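Local structure of encapsulated ferritin (Haliangium ochraceum, 5N5F) at residues M66-L69 / E70-R74; L32-V35 / D36-Q40; A81-R84 / T85-T89. The protein oxidises Fe(2+) to Fe(3+) with O2 as a ferritin-like ferroxidase carried as cargo inside an encapsulin nanocompartment, where the iron is stored as mineral. All coordinates share one frame; numbering follows the deposited sequence.

Contact 1 of 3, residues M66-L69 / E70-R74; sequences MMTL and EWIRR
Thr68 and Ile72 meet one helical turn apart, and the tight part of this contact is centred on them. Ile72 N donates to Thr68 O over 3.0 Å with the donor in the carbonyl plane, and CG1 of Ile72 lies 3.4 Å from the same Thr68 O. That placement follows from the first torsion of Ile72 (chi1 -66°), which sets CG1 beside its own backbone N and therefore back over the preceding turn. The methyls touch more lightly, Thr68 CG2 to Ile72 CD1 at 4.4 Å. The face is closed by the same chain: Ile72 packs on Met21, Ala24 and Leu25 of helix 16-44, and with Leu69 it also meets Phe79 of helix 77-86. Thr68 OG1 is bonded to His64 O and to Glu31 OE1, which would place it in the second shell of the iron site that Glu31 belongs to by similarity.

On the other, polar side of the turn Glu70 is buried while its two arginines are partly exposed. Arg73 takes Glu70 side-on: its NE reaches Glu70 OE1 at 3.1 Å and its NH2 reaches Glu70 OE2 at 3.2 Å, both on the syn sides. Arg74 NE approaches the anti side of Glu70 OE2 at 2.8 Å. All three nitrogens stand well out of the carboxylate plane, although the oxygens lie in the guanidinium planes. Arg74 NE and Arg73 NH2 reach OE2 from the same face of the carboxylate, and the three bonds probably fix its rotation and favour its charged form. Phe88 N and Thr89 N of the second subunit bind the same carboxylate, while Arg73 NH1 turns to Asp80. This i to i+3, i to i+4 salt-bridge network on an alpha-helix lies at a subunit interface of the N-terminal, ferritin-like domain, which crystallises as a decameric ring.

Contact 2 of 3, residues L32-V35 / D36-Q40; sequences LEAV and DWYQQ
Asp36 N donates to Leu32 O at 3.2 Å, opening a run of i to i+4 backbone bonds between 32-35 and 36-40. The carboxylate of Asp36 swings forward instead of back, CG lying anti to the backbone N (chi1 -177°), and there Gln40 NE2 reaches Asp36 OD1 over 2.9 Å. The amide nitrogen arrives from above the carboxylate plane, 48° out of it, although the carboxylate oxygen itself stays near the amide plane. Asp36 OD2 is held by His22 ND1 of the second subunit.

Trp37 comes next and makes the most extensive side-chain contact. With CG beside the backbone N (chi1 -61°), its indole folds back along the preceding turn and lies alongside Glu33. Glu33 CB sits over the six-membered ring, 4.0 Å from the centroid of Trp37 and nearly on the ring normal, a CH-pi contact. Farther out, Glu33 OE1 comes to 3.5 Å from Trp37 CH2, with carboxylate and ring planes moderately inclined. Glu33 O also lies 3.1 Å above the indole plane of Trp37, offset toward the rim, while accepting the backbone N-H of Trp37. Glu30 of the third subunit and His8 of the second also pack against this tryptophan.

All of this belongs to helix 16-44, which in this ferritin-like fold supplies Glu31, an iron ligand by similarity. Tyr38 follows: its N bonds to Ala34 O, which lies 3.1 Å from Tyr38 CG, with the Ala34 carbonyl over one ring face; Ala34 CB is looser, 4.3 Å from Tyr38 CE1. Ala34 packs on Glu61, a second iron ligand by similarity, and Tyr38 on Lys58 and on Glu31 of the third subunit. Gln39 N gives Val35 O only a weak bond, while Gln39 OE1 turns to Lys58 NZ. Gln40 OE1 is bonded to His8 N of the second subunit.

Contact 3 of 3, residues A81-R84 / T85-T89; sequences AHMR and TYLFT
Leu87 N donates to Met83 O at 3.1 Å with an N-H...O angle of 163°, whereas the backbone bonds offered by Thr85 and Tyr86 to Ala81, His82 and Met83 are weak and shared. This is the fraying C-terminal turn of helix 77-86, and Leu87, with psi 139°, is the first residue to leave helical geometry.

Leu87 nevertheless keeps its side chain on the helix. Its CG stands beside the backbone N (chi1 -55°), which carries CD1 back over Met83, 3.7 Å from Met83 CB and equally near CG, with the bent end of Met83 bringing CE to 3.8 Å from the same methyl. The two side chains lie slantwise across each other. Met83 in turn packs on Leu69 and Arg73 of helix 48-75 and on Met66 of the second subunit. With an alanine in place of Leu87, CD1 is gone, which is likely to open a gap beside Met83 CB and CG and to hold its CE less firmly on that side.

Tyr86 presents a ring edge to the helix: His82 O lies in its plane, 3.2 Å from Tyr86 CD2. Its hydroxyl is bonded to Glu63 of the second subunit, and the ring rests on Ile93 and Leu96 of its own chain. One ring face of Tyr86 is met by CG2 of the adjacent Thr85, near the rim. On the more exposed flank, Thr85 OG1 stands 3.1 Å from Ala81 O, and a water bridges the threonine to the imidazole, 2.6 Å from Thr85 OG1 and 3.0 Å from His82 ND1.

How the contacts relate
From the N terminus, contact 2 (32-35/36-40) comes first, on helix 16-44, followed by contact 1 (66-69/70-74) near the end of helix 48-75 and contact 3 (81-84/85-89) at the end of helix 77-86. Each is local, its contacts reaching about one turn along a helix, so none closes a long loop; they run in series, neither nesting nor crossing. Contacts 1 and 2 lie on opposite sides of the chain's centre, their nearest atoms about 5 Å apart. Contact 3 instead touches contact 1, Arg73 CG lying 3.5 Å from Met83 SD, which joins the last two helices. All three meet the second subunit; contacts 1 and 2 also reach the third.

Contact 1 of 3, residues M66-L69 / E70-R74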
loop_
_atom_site.group_PDB
_atom_site.type_symbol
_atom_site.label_atom_id
_atom_site.label_comp_id
_atom_site.label_asym_id
_atom_site.label_seq_id
_atom_site.Cartn_x
_atom_site.Cartn_y
_atom_site.Cartn_z
ATOM N N MET B 66 23.003 -9.070 12.028
ATOM C CA MET B 66 23.610 -10.257 12.619
ATOM C C MET B 66 23.566 -10.214 14.141
ATOM O O MET B 66 23.530 -11.269 14.786
ATOM C CB MET B 66 25.045 -10.409 12.120
ATOM C CG MET B 66 25.152 -10.577 10.603
ATOM S SD MET B 66 24.242 -12.003 9.953
ATOM C CE MET B 66 22.675 -11.264 9.487
ATOM N N MET B 67 23.565 -9.017 14.733
ATOM C CA MET B 67 23.300 -8.903 16.163
ATOM C C MET B 67 21.896 -9.394 16.487
ATOM O O MET B 67 21.698 -10.193 17.412
ATOM C CB MET B 67 23.470 -7.455 16.623
ATOM C CG MET B 67 24.908 -6.965 16.657
ATOM S SD MET B 67 25.045 -5.169 16.831
ATOM C CE MET B 67 24.246 -4.922 18.410
ATOM N N THR B 68 20.904 -8.923 15.725
ATOM C CA THR B 68 19.529 -9.357 15.938
ATOM C C THR B 68 19.382 -10.855 15.699
ATOM O O THR B 68 18.680 -11.546 16.446
ATOM C CB THR B 68 18.588 -8.580 15.017
ATOM O OG1 THR B 68 18.773 -7.166 15.206
ATOM C CG2 THR B 68 17.142 -8.943 15.303
ATOM N N LEU B 69 20.032 -11.375 14.657
ATOM C CA LEU B 69 19.898 -12.792 14.338
ATOM C C LEU B 69 20.460 -13.655 15.459
ATOM O O LEU B 69 19.883 -14.693 15.801
ATOM C CB LEU B 69 20.594 -13.099 13.011
ATOM C CG LEU B 69 20.567 -14.553 12.526
ATOM C CD1 LEU B 69 19.141 -15.103 12.405
ATOM C CD2 LEU B 69 21.287 -14.665 11.192
ATOM N N GLU B 70 21.578 -13.233 16.056
ATOM C CA GLU B 70 22.135 -13.977 17.179
ATOM C C GLU B 70 21.176 -13.985 18.362
ATOM O O GLU B 70 21.068 -14.989 19.074
ATOM C CB GLU B 70 23.488 -13.390 17.583
ATOM C CG GLU B 70 24.110 -14.023 18.835
ATOM C CD GLU B 70 24.407 -15.504 18.681
ATOM O OE1 GLU B 70 24.229 -16.044 17.569
ATOM O OE2 GLU B 70 24.822 -16.135 19.680
ATOM N N TRP B 71 20.473 -12.875 18.596
ATOM C CA TRP B 71 19.461 -12.875 19.645
ATOM C C TRP B 71 18.367 -13.890 19.338
ATOM O O TRP B 71 17.947 -14.651 20.217
ATOM C CB TRP B 71 18.867 -11.480 19.812
ATOM C CG TRP B 71 17.917 -11.388 20.962
ATOM C CD1 TRP B 71 18.199 -10.949 22.222
ATOM C CD2 TRP B 71 16.530 -11.750 20.964
ATOM N NE1 TRP B 71 17.074 -11.011 23.007
ATOM C CE2 TRP B 71 16.037 -11.505 22.259
ATOM C CE3 TRP B 71 15.659 -12.258 19.995
ATOM C CZ2 TRP B 71 14.710 -11.745 22.610
ATOM C CZ3 TRP B 71 14.344 -12.499 20.346
ATOM C CH2 TRP B 71 13.882 -12.242 21.642
ATOM N N ILE B 72 17.904 -13.921 18.087
ATOM C CA ILE B 72 16.909 -14.910 17.681
ATOM C C ILE B 72 17.441 -16.322 17.896
ATOM O O ILE B 72 16.728 -17.198 18.401
ATOM C CB ILE B 72 16.504 -14.673 16.214
ATOM C CG1 ILE B 72 15.766 -13.337 16.085
ATOM C CG2 ILE B 72 15.640 -15.820 15.690
ATOM C CD1 ILE B 72 15.497 -12.924 14.667
ATOM N N ARG B 73 18.696 -16.569 17.514
ATOM C CA ARG B 73 19.235 -17.925 17.588
ATOM C C ARG B 73 19.269 -18.433 19.022
ATOM O O ARG B 73 19.049 -19.625 19.272
ATOM C CB ARG B 73 20.638 -17.978 16.986
ATOM C CG ARG B 73 21.201 -19.398 16.883
ATOM C CD ARG B 73 22.714 -19.398 16.752
ATOM N NE ARG B 73 23.362 -18.954 17.981
ATOM C CZ ARG B 73 23.658 -19.746 19.009
ATOM N NH1 ARG B 73 23.364 -21.038 18.974
ATOM N NH2 ARG B 73 24.247 -19.237 20.083
ATOM N N ARG B 74 19.566 -17.553 19.977
ATOM C CA ARG B 74 19.676 -17.972 21.366
ATOM C C ARG B 74 18.337 -18.343 21.989
ATOM O O ARG B 74 18.326 -18.971 23.054
ATOM C CB ARG B 74 20.345 -16.865 22.184
ATOM C CG ARG B 74 21.794 -16.624 21.797
ATOM C CD ARG B 74 22.389 -15.437 22.542
ATOM N NE ARG B 74 23.764 -15.183 22.124
ATOM C CZ ARG B 74 24.601 -14.362 22.751
ATOM N NH1 ARG B 74 24.211 -13.705 23.835
ATOM N NH2 ARG B 74 25.832 -14.201 22.290
#

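Contact 2 of 3, residues L32-V35 / D36-Q40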
loop_
_atom_site.group_PDB
_atom_site.type_symbol
_atom_site.label_atom_id
_atom_site.label_comp_id
_atom_site.label_asym_id
_atom_site.label_seq_id
_atom_site.Cartn_x
_atom_site.Cartn_y
_atom_site.Cartn_z
ATOM N N LEU B 32 17.766 -5.879 6.874
ATOM C CA LEU B 32 18.105 -6.494 5.595
ATOM C C LEU B 32 17.601 -5.662 4.421
ATOM O O LEU B 32 18.237 -5.634 3.362
ATOM C CB LEU B 32 17.536 -7.912 5.523
ATOM C CG LEU B 32 18.161 -8.921 6.496
ATOM C CD1 LEU B 32 17.397 -10.225 6.456
ATOM C CD2 LEU B 32 19.630 -9.156 6.173
ATOM N N GLU B 33 16.463 -4.985 4.580
ATOM C CA GLU B 33 15.984 -4.110 3.516
ATOM C C GLU B 33 16.925 -2.928 3.315
ATOM O O GLU B 33 17.211 -2.539 2.176
ATOM C CB GLU B 33 14.564 -3.639 3.830
ATOM C CG GLU B 33 13.532 -4.754 3.724
ATOM C CD GLU B 33 12.134 -4.324 4.119
ATOM O OE1 GLU B 33 11.965 -3.181 4.593
ATOM O OE2 GLU B 33 11.198 -5.134 3.953
ATOM N N ALA B 34 17.429 -2.355 4.411
ATOM C CA ALA B 34 18.418 -1.290 4.301
ATOM C C ALA B 34 19.657 -1.757 3.546
ATOM O O ALA B 34 20.243 -0.994 2.766
ATOM C CB ALA B 34 18.799 -0.790 5.694
ATOM N N VAL B 35 20.075 -3.008 3.767
ATOM C CA VAL B 35 21.253 -3.540 3.085
ATOM C C VAL B 35 21.028 -3.571 1.579
ATOM O O VAL B 35 21.917 -3.221 0.794
ATOM C CB VAL B 35 21.600 -4.938 3.636
ATOM C CG1 VAL B 35 22.709 -5.595 2.818
ATOM C CG2 VAL B 35 22.015 -4.839 5.096
ATOM N N ASP B 36 19.843 -4.005 1.149
ATOM C CA ASP B 36 19.552 -4.058 -0.279
ATOM C C ASP B 36 19.411 -2.656 -0.866
ATOM O O ASP B 36 19.961 -2.364 -1.934
ATOM C CB ASP B 36 18.280 -4.874 -0.515
ATOM C CG ASP B 36 17.947 -5.029 -1.983
ATOM O OD1 ASP B 36 18.833 -4.797 -2.827
ATOM O OD2 ASP B 36 16.794 -5.396 -2.295
ATOM N N TRP B 37 18.689 -1.773 -0.178
ATOM C CA TRP B 37 18.425 -0.445 -0.722
ATOM C C TRP B 37 19.680 0.423 -0.745
ATOM O O TRP B 37 19.850 1.236 -1.662
ATOM C CB TRP B 37 17.323 0.235 0.087
ATOM C CG TRP B 37 16.026 -0.510 0.056
ATOM C CD1 TRP B 37 15.655 -1.477 -0.836
ATOM C CD2 TRP B 37 14.928 -0.359 0.963
ATOM N NE1 TRP B 37 14.393 -1.935 -0.541
ATOM C CE2 TRP B 37 13.924 -1.263 0.558
ATOM C CE3 TRP B 37 14.696 0.451 2.078
ATOM C CZ2 TRP B 37 12.708 -1.376 1.228
ATOM C CZ3 TRP B 37 13.489 0.338 2.741
ATOM C CH2 TRP B 37 12.510 -0.569 2.314
ATOM N N TYR B 38 20.565 0.271 0.239
ATOM C CA TYR B 38 21.790 1.067 0.240
ATOM C C TYR B 38 22.697 0.678 -0.918
ATOM O O TYR B 38 23.271 1.547 -1.583
ATOM C CB TYR B 38 22.527 0.910 1.569
ATOM C CG TYR B 38 21.909 1.669 2.724
ATOM C CD1 TYR B 38 20.610 2.164 2.655
ATOM C CD2 TYR B 38 22.633 1.897 3.885
ATOM C CE1 TYR B 38 20.051 2.855 3.717
ATOM C CE2 TYR B 38 22.086 2.591 4.948
ATOM C CZ TYR B 38 20.797 3.065 4.861
ATOM O OH TYR B 38 20.260 3.750 5.925
ATOM N N GLN B 39 22.836 -0.623 -1.182
ATOM C CA GLN B 39 23.675 -1.055 -2.292
ATOM C C GLN B 39 23.136 -0.537 -3.617
ATOM O O GLN B 39 23.898 -0.041 -4.455
ATOM C CB GLN B 39 23.780 -2.582 -2.309
ATOM C CG GLN B 39 24.767 -3.119 -3.332
ATOM C CD GLN B 39 26.177 -2.598 -3.114
ATOM O OE1 GLN B 39 26.774 -2.809 -2.058
ATOM N NE2 GLN B 39 26.711 -1.907 -4.112
ATOM N N GLN B 40 21.821 -0.632 -3.822
ATOM C CA GLN B 40 21.221 -0.117 -5.049
ATOM C C GLN B 40 21.495 1.375 -5.214
ATOM O O GLN B 40 21.873 1.836 -6.297
ATOM C CB GLN B 40 19.717 -0.382 -5.043
ATOM C CG GLN B 40 19.334 -1.838 -5.210
ATOM C CD GLN B 40 17.834 -2.033 -5.236
ATOM O OE1 GLN B 40 17.103 -1.230 -5.816
ATOM N NE2 GLN B 40 17.363 -3.101 -4.598
#

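Contact 3 of 3, residues A81-R84 / T85-T89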
loop_
_atom_site.group_PDB
_atom_site.type_symbol
_atom_site.label_atom_id
_atom_site.label_comp_id
_atom_site.label_asym_id
_atom_site.label_seq_id
_atom_site.Cartn_x
_atom_site.Cartn_y
_atom_site.Cartn_z
ATOM N N ALA B 81 19.242 -24.887 15.083
ATOM C CA ALA B 81 19.512 -26.127 14.361
ATOM C C ALA B 81 19.874 -25.852 12.906
ATOM O O ALA B 81 20.898 -26.334 12.408
ATOM C CB ALA B 81 18.300 -27.056 14.455
ATOM N N HIS B 82 19.043 -25.076 12.203
ATOM C CA HIS B 82 19.281 -24.852 10.781
ATOM C C HIS B 82 20.495 -23.961 10.541
ATOM O O HIS B 82 21.177 -24.115 9.522
ATOM C CB HIS B 82 18.035 -24.253 10.130
ATOM C CG HIS B 82 16.894 -25.216 10.022
ATOM N ND1 HIS B 82 17.059 -26.521 9.609
ATOM C CD2 HIS B 82 15.573 -25.068 10.280
ATOM C CE1 HIS B 82 15.888 -27.133 9.611
ATOM N NE2 HIS B 82 14.969 -26.273 10.013
ATOM N N MET B 83 20.783 -23.029 11.450
ATOM C CA MET B 83 22.021 -22.261 11.338
ATOM C C MET B 83 23.239 -23.165 11.502
ATOM O O MET B 83 24.231 -23.023 10.777
ATOM C CB MET B 83 22.038 -21.139 12.374
ATOM C CG MET B 83 21.086 -19.985 12.050
ATOM S SD MET B 83 20.874 -18.853 13.433
ATOM C CE MET B 83 22.419 -17.952 13.383
ATOM N N ARG B 84 23.180 -24.108 12.446
ATOM C CA ARG B 84 24.289 -25.041 12.611
ATOM C C ARG B 84 24.537 -25.843 11.339
ATOM O O ARG B 84 25.690 -26.158 11.020
ATOM C CB ARG B 84 24.009 -25.987 13.781
ATOM C CG ARG B 84 24.118 -25.338 15.147
ATOM C CD ARG B 84 23.405 -26.158 16.208
ATOM N NE ARG B 84 23.705 -25.690 17.558
ATOM C CZ ARG B 84 24.762 -26.065 18.271
ATOM N NH1 ARG B 84 25.641 -26.922 17.768
ATOM N NH2 ARG B 84 24.944 -25.578 19.491
ATOM N N THR B 85 23.478 -26.169 10.595
ATOM C CA THR B 85 23.608 -27.060 9.446
ATOM C C THR B 85 24.204 -26.367 8.224
ATOM O O THR B 85 24.885 -27.021 7.425
ATOM C CB THR B 85 22.238 -27.648 9.088
ATOM O OG1 THR B 85 21.720 -28.379 10.206
ATOM C CG2 THR B 85 22.328 -28.584 7.888
ATOM N N TYR B 86 23.975 -25.061 8.055
ATOM C CA TYR B 86 24.263 -24.402 6.786
ATOM C C TYR B 86 25.319 -23.309 6.851
ATOM O O TYR B 86 25.995 -23.077 5.848
ATOM C CB TYR B 86 22.976 -23.799 6.200
ATOM C CG TYR B 86 21.986 -24.839 5.735
ATOM C CD1 TYR B 86 22.140 -25.472 4.509
ATOM C CD2 TYR B 86 20.898 -25.189 6.522
ATOM C CE1 TYR B 86 21.241 -26.424 4.084
ATOM C CE2 TYR B 86 19.995 -26.142 6.103
ATOM C CZ TYR B 86 20.171 -26.754 4.885
ATOM O OH TYR B 86 19.270 -27.699 4.469
ATOM N N LEU B 87 25.490 -22.634 7.982
ATOM C CA LEU B 87 26.344 -21.451 8.017
ATOM C C LEU B 87 27.817 -21.831 8.115
ATOM O O LEU B 87 28.195 -22.754 8.843
ATOM C CB LEU B 87 25.954 -20.545 9.184
ATOM C CG LEU B 87 24.479 -20.131 9.207
ATOM C CD1 LEU B 87 24.240 -19.088 10.280
ATOM C CD2 LEU B 87 24.012 -19.618 7.853
ATOM N N PHE B 88 28.647 -21.102 7.365
ATOM C CA PHE B 88 30.095 -21.312 7.338
ATOM C C PHE B 88 30.445 -22.693 6.788
ATOM O O PHE B 88 31.291 -23.407 7.329
ATOM C CB PHE B 88 30.705 -21.108 8.726
ATOM C CG PHE B 88 30.408 -19.769 9.324
ATOM C CD1 PHE B 88 30.988 -18.622 8.809
ATOM C CD2 PHE B 88 29.554 -19.655 10.407
ATOM C CE1 PHE B 88 30.718 -17.384 9.360
ATOM C CE2 PHE B 88 29.281 -18.423 10.963
ATOM C CZ PHE B 88 29.863 -17.283 10.437
ATOM N N THR B 89 29.792 -23.061 5.690
ATOM C CA THR B 89 30.011 -24.333 5.018
ATOM C C THR B 89 30.699 -24.104 3.679
ATOM O O THR B 89 30.840 -22.973 3.207
ATOM C CB THR B 89 28.684 -25.077 4.815
ATOM O OG1 THR B 89 27.789 -24.262 4.045
ATOM C CG2 THR B 89 28.047 -25.402 6.154
HETATM O O HOH W 1 19.158 -28.604 10.041
#